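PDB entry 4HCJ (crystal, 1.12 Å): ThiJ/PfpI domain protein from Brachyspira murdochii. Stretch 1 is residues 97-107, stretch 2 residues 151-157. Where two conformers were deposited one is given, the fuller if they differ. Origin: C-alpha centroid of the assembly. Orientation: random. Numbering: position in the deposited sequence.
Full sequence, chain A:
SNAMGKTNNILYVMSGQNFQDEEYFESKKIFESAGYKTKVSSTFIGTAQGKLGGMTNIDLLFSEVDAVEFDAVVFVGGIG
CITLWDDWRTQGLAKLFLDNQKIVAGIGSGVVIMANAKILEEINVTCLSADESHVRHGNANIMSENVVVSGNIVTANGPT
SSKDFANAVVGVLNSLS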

# COMPACT_ATOMS: atom_id res chain seq x y z
N PHE A 97 -10.09 -5.12 -2.33
CA PHE A 97 -9.44 -4.75 -3.59
C PHE A 97 -9.01 -5.98 -4.36
O PHE A 97 -9.21 -6.05 -5.58
CB PHE A 97 -8.28 -3.78 -3.34
CG PHE A 97 -8.72 -2.34 -3.28
CD1 PHE A 97 -9.43 -1.84 -2.20
CD2 PHE A 97 -8.42 -1.47 -4.32
CE1 PHE A 97 -9.84 -0.52 -2.17
CE2 PHE A 97 -8.83 -0.14 -4.29
CZ PHE A 97 -9.54 0.33 -3.21
N LEU A 98 -8.45 -6.97 -3.67
CA LEU A 98 -8.04 -8.19 -4.37
C LEU A 98 -9.23 -8.86 -5.05
O LEU A 98 -9.16 -9.25 -6.22
CB LEU A 98 -7.34 -9.18 -3.44
CG LEU A 98 -6.58 -10.27 -4.19
CD1 LEU A 98 -5.30 -9.74 -4.83
CD2 LEU A 98 -6.29 -11.44 -3.26
N ASP A 99 -10.33 -8.99 -4.31
CA ASP A 99 -11.51 -9.71 -4.82
C ASP A 99 -12.19 -8.97 -5.96
O ASP A 99 -12.90 -9.58 -6.76
CB ASP A 99 -12.50 -9.96 -3.69
CG ASP A 99 -12.01 -10.99 -2.69
OD1 ASP A 99 -11.00 -11.67 -2.98
OD2 ASP A 99 -12.64 -11.13 -1.63
N ASN A 100 -11.98 -7.66 -6.04
CA ASN A 100 -12.54 -6.86 -7.11
C ASN A 100 -11.57 -6.66 -8.25
O ASN A 100 -11.75 -5.76 -9.08
CB ASN A 100 -13.06 -5.54 -6.58
CG ASN A 100 -14.41 -5.70 -5.91
OD1 ASN A 100 -15.44 -5.77 -6.59
ND2 ASN A 100 -14.43 -5.80 -4.60
N GLN A 101 -10.54 -7.50 -8.30
CA GLN A 101 -9.59 -7.53 -9.41
C GLN A 101 -8.84 -6.22 -9.58
O GLN A 101 -8.48 -5.84 -10.70
CB GLN A 101 -10.29 -7.93 -10.73
CG GLN A 101 -10.62 -9.41 -10.83
CD GLN A 101 -11.65 -9.86 -9.82
OE1 GLN A 101 -12.73 -9.28 -9.72
NE2 GLN A 101 -11.33 -10.91 -9.06
N LYS A 102 -8.60 -5.54 -8.46
CA LYS A 102 -7.78 -4.33 -8.47
C LYS A 102 -6.34 -4.66 -8.11
O LYS A 102 -6.01 -5.77 -7.69
CB LYS A 102 -8.29 -3.32 -7.44
CG LYS A 102 -9.77 -3.01 -7.49
CD LYS A 102 -10.16 -2.27 -8.73
CE LYS A 102 -11.67 -2.04 -8.70
NZ LYS A 102 -12.08 -0.80 -9.33
N ILE A 103 -5.47 -3.67 -8.28
CA ILE A 103 -4.09 -3.82 -7.85
C ILE A 103 -4.01 -3.61 -6.34
O ILE A 103 -4.62 -2.67 -5.79
CB ILE A 103 -3.17 -2.84 -8.61
CG1 ILE A 103 -3.18 -3.12 -10.13
CG2 ILE A 103 -1.75 -2.79 -8.01
CD1 ILE A 103 -3.37 -4.55 -10.61
N VAL A 104 -3.28 -4.50 -5.67
CA VAL A 104 -3.08 -4.42 -4.24
C VAL A 104 -1.58 -4.31 -4.01
O VAL A 104 -0.83 -5.26 -4.31
CB VAL A 104 -3.68 -5.63 -3.50
CG1 VAL A 104 -3.61 -5.40 -2.00
CG2 VAL A 104 -5.12 -5.87 -3.94
N ALA A 105 -1.15 -3.16 -3.49
CA ALA A 105 0.27 -2.88 -3.40
C ALA A 105 0.63 -2.49 -1.98
O ALA A 105 -0.16 -1.81 -1.31
CB ALA A 105 0.65 -1.78 -4.38
N GLY A 106 1.81 -2.88 -1.51
CA GLY A 106 2.28 -2.48 -0.21
C GLY A 106 3.77 -2.25 -0.23
O GLY A 106 4.51 -2.93 -0.96
N ILE A 107 4.21 -1.35 0.63
CA ILE A 107 5.62 -1.03 0.75
C ILE A 107 6.03 -1.00 2.20
O ILE A 107 5.31 -0.52 3.08
CB ILE A 107 5.96 0.30 -0.00
CG1 ILE A 107 7.45 0.64 0.13
CG2 ILE A 107 5.05 1.46 0.42
CD1 ILE A 107 7.94 1.68 -0.87
N GLY A 151 1.44 -10.74 -10.44
CA GLY A 151 0.11 -10.48 -10.95
C GLY A 151 -0.37 -9.10 -10.53
O GLY A 151 0.28 -8.10 -10.83
N ASN A 152 -1.50 -9.06 -9.83
CA ASN A 152 -2.06 -7.80 -9.35
C ASN A 152 -1.51 -7.36 -8.00
O ASN A 152 -1.92 -6.33 -7.49
CB ASN A 152 -3.59 -7.90 -9.24
CG ASN A 152 -4.27 -7.97 -10.57
OD1 ASN A 152 -3.65 -7.82 -11.61
ND2 ASN A 152 -5.57 -8.18 -10.54
N ILE A 153 -0.61 -8.15 -7.41
CA ILE A 153 -0.01 -7.83 -6.13
C ILE A 153 1.38 -7.25 -6.37
O ILE A 153 2.19 -7.84 -7.10
CB ILE A 153 0.04 -9.09 -5.23
CG1 ILE A 153 -1.38 -9.53 -4.87
CG2 ILE A 153 0.90 -8.86 -3.99
CD1 ILE A 153 -1.47 -10.88 -4.19
N VAL A 154 1.68 -6.11 -5.76
CA VAL A 154 2.99 -5.49 -5.88
C VAL A 154 3.50 -5.16 -4.48
O VAL A 154 2.77 -4.56 -3.69
CB VAL A 154 2.95 -4.18 -6.72
CG1 VAL A 154 4.35 -3.62 -6.89
CG2 VAL A 154 2.31 -4.45 -8.09
N THR A 155 4.73 -5.57 -4.17
CA THR A 155 5.30 -5.28 -2.87
C THR A 155 6.69 -4.68 -3.03
O THR A 155 7.37 -4.88 -4.05
CB THR A 155 5.34 -6.53 -1.96
OG1 THR A 155 6.09 -7.56 -2.60
CG2 THR A 155 3.93 -7.03 -1.61
N ALA A 156 7.12 -3.94 -2.01
CA ALA A 156 8.45 -3.36 -1.99
C ALA A 156 8.98 -3.34 -0.56
O ALA A 156 8.22 -3.40 0.41
CB ALA A 156 8.46 -1.96 -2.61
N ASN A 157 10.30 -3.22 -0.44
CA ASN A 157 10.96 -3.51 0.82
C ASN A 157 11.21 -2.32 1.76
O ASN A 157 11.93 -2.47 2.73
CB ASN A 157 12.26 -4.27 0.60
CG ASN A 157 13.34 -3.43 -0.02
OD1 ASN A 157 13.10 -2.30 -0.43
ND2 ASN A 157 14.53 -4.00 -0.14
O HOH W 1 -6.83 -8.39 -7.76

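What joins the two strands? Residues 103-107 and 153-156 run parallel, their axes 8° apart, and the backbone supplies a regular ladder. Val-104 N donates to Asn-152 O at 2.9 Å, and Val-154 N donates to Val-104 O at 3.0 Å. Two residues on, Gly-106 N reaches Val-154 O at 2.9 Å, and Ala-156 N closes the series on Gly-106 O at 3.0 Å. Val-104 and Gly-106 thus use both their N and O, as alternate residues do in a parallel pair.

Why does Asn-152, outside the strand, cover the most surface? It sits where the ladder begins, beside the turn leading into Ile-103. Its O takes the first hydrogen bond, while its side chain (chi1 m) lies along the turn: CB is 3.6 Å from Lys-102 O, and OD1 is 3.4 Å from Ile-103 CD1. The amide suits this half-open edge, because ND2 donates to a water at 3.1 Å. That water in turn donates to Leu-98 O at 2.9 Å and Lys-102 O at 2.7 Å, tying the helix end and the turn to Asn-152.

How does Val-154 fill its place? It shares a sheet face with Ala-105, whose CB lies 4.1 Å from Val-154 CB; Val-154 CG2 also comes within 4.4 Å of Ile-103 CG2. Its branched, apolar side chain suits this buried setting and needs no polar partner.

What does Ala-156 contribute farther along? On the same face as Val-154, its CB packs 3.9 Å from Ile-107 CG1, a small methyl against a long, extended side chain (chi1 and chi2 both t). The other face carries Val-104, Ile-153 and Thr-155; there Leu-98 reaches in from the helix, placing CD1 3.9 Å from Ile-153 CG1.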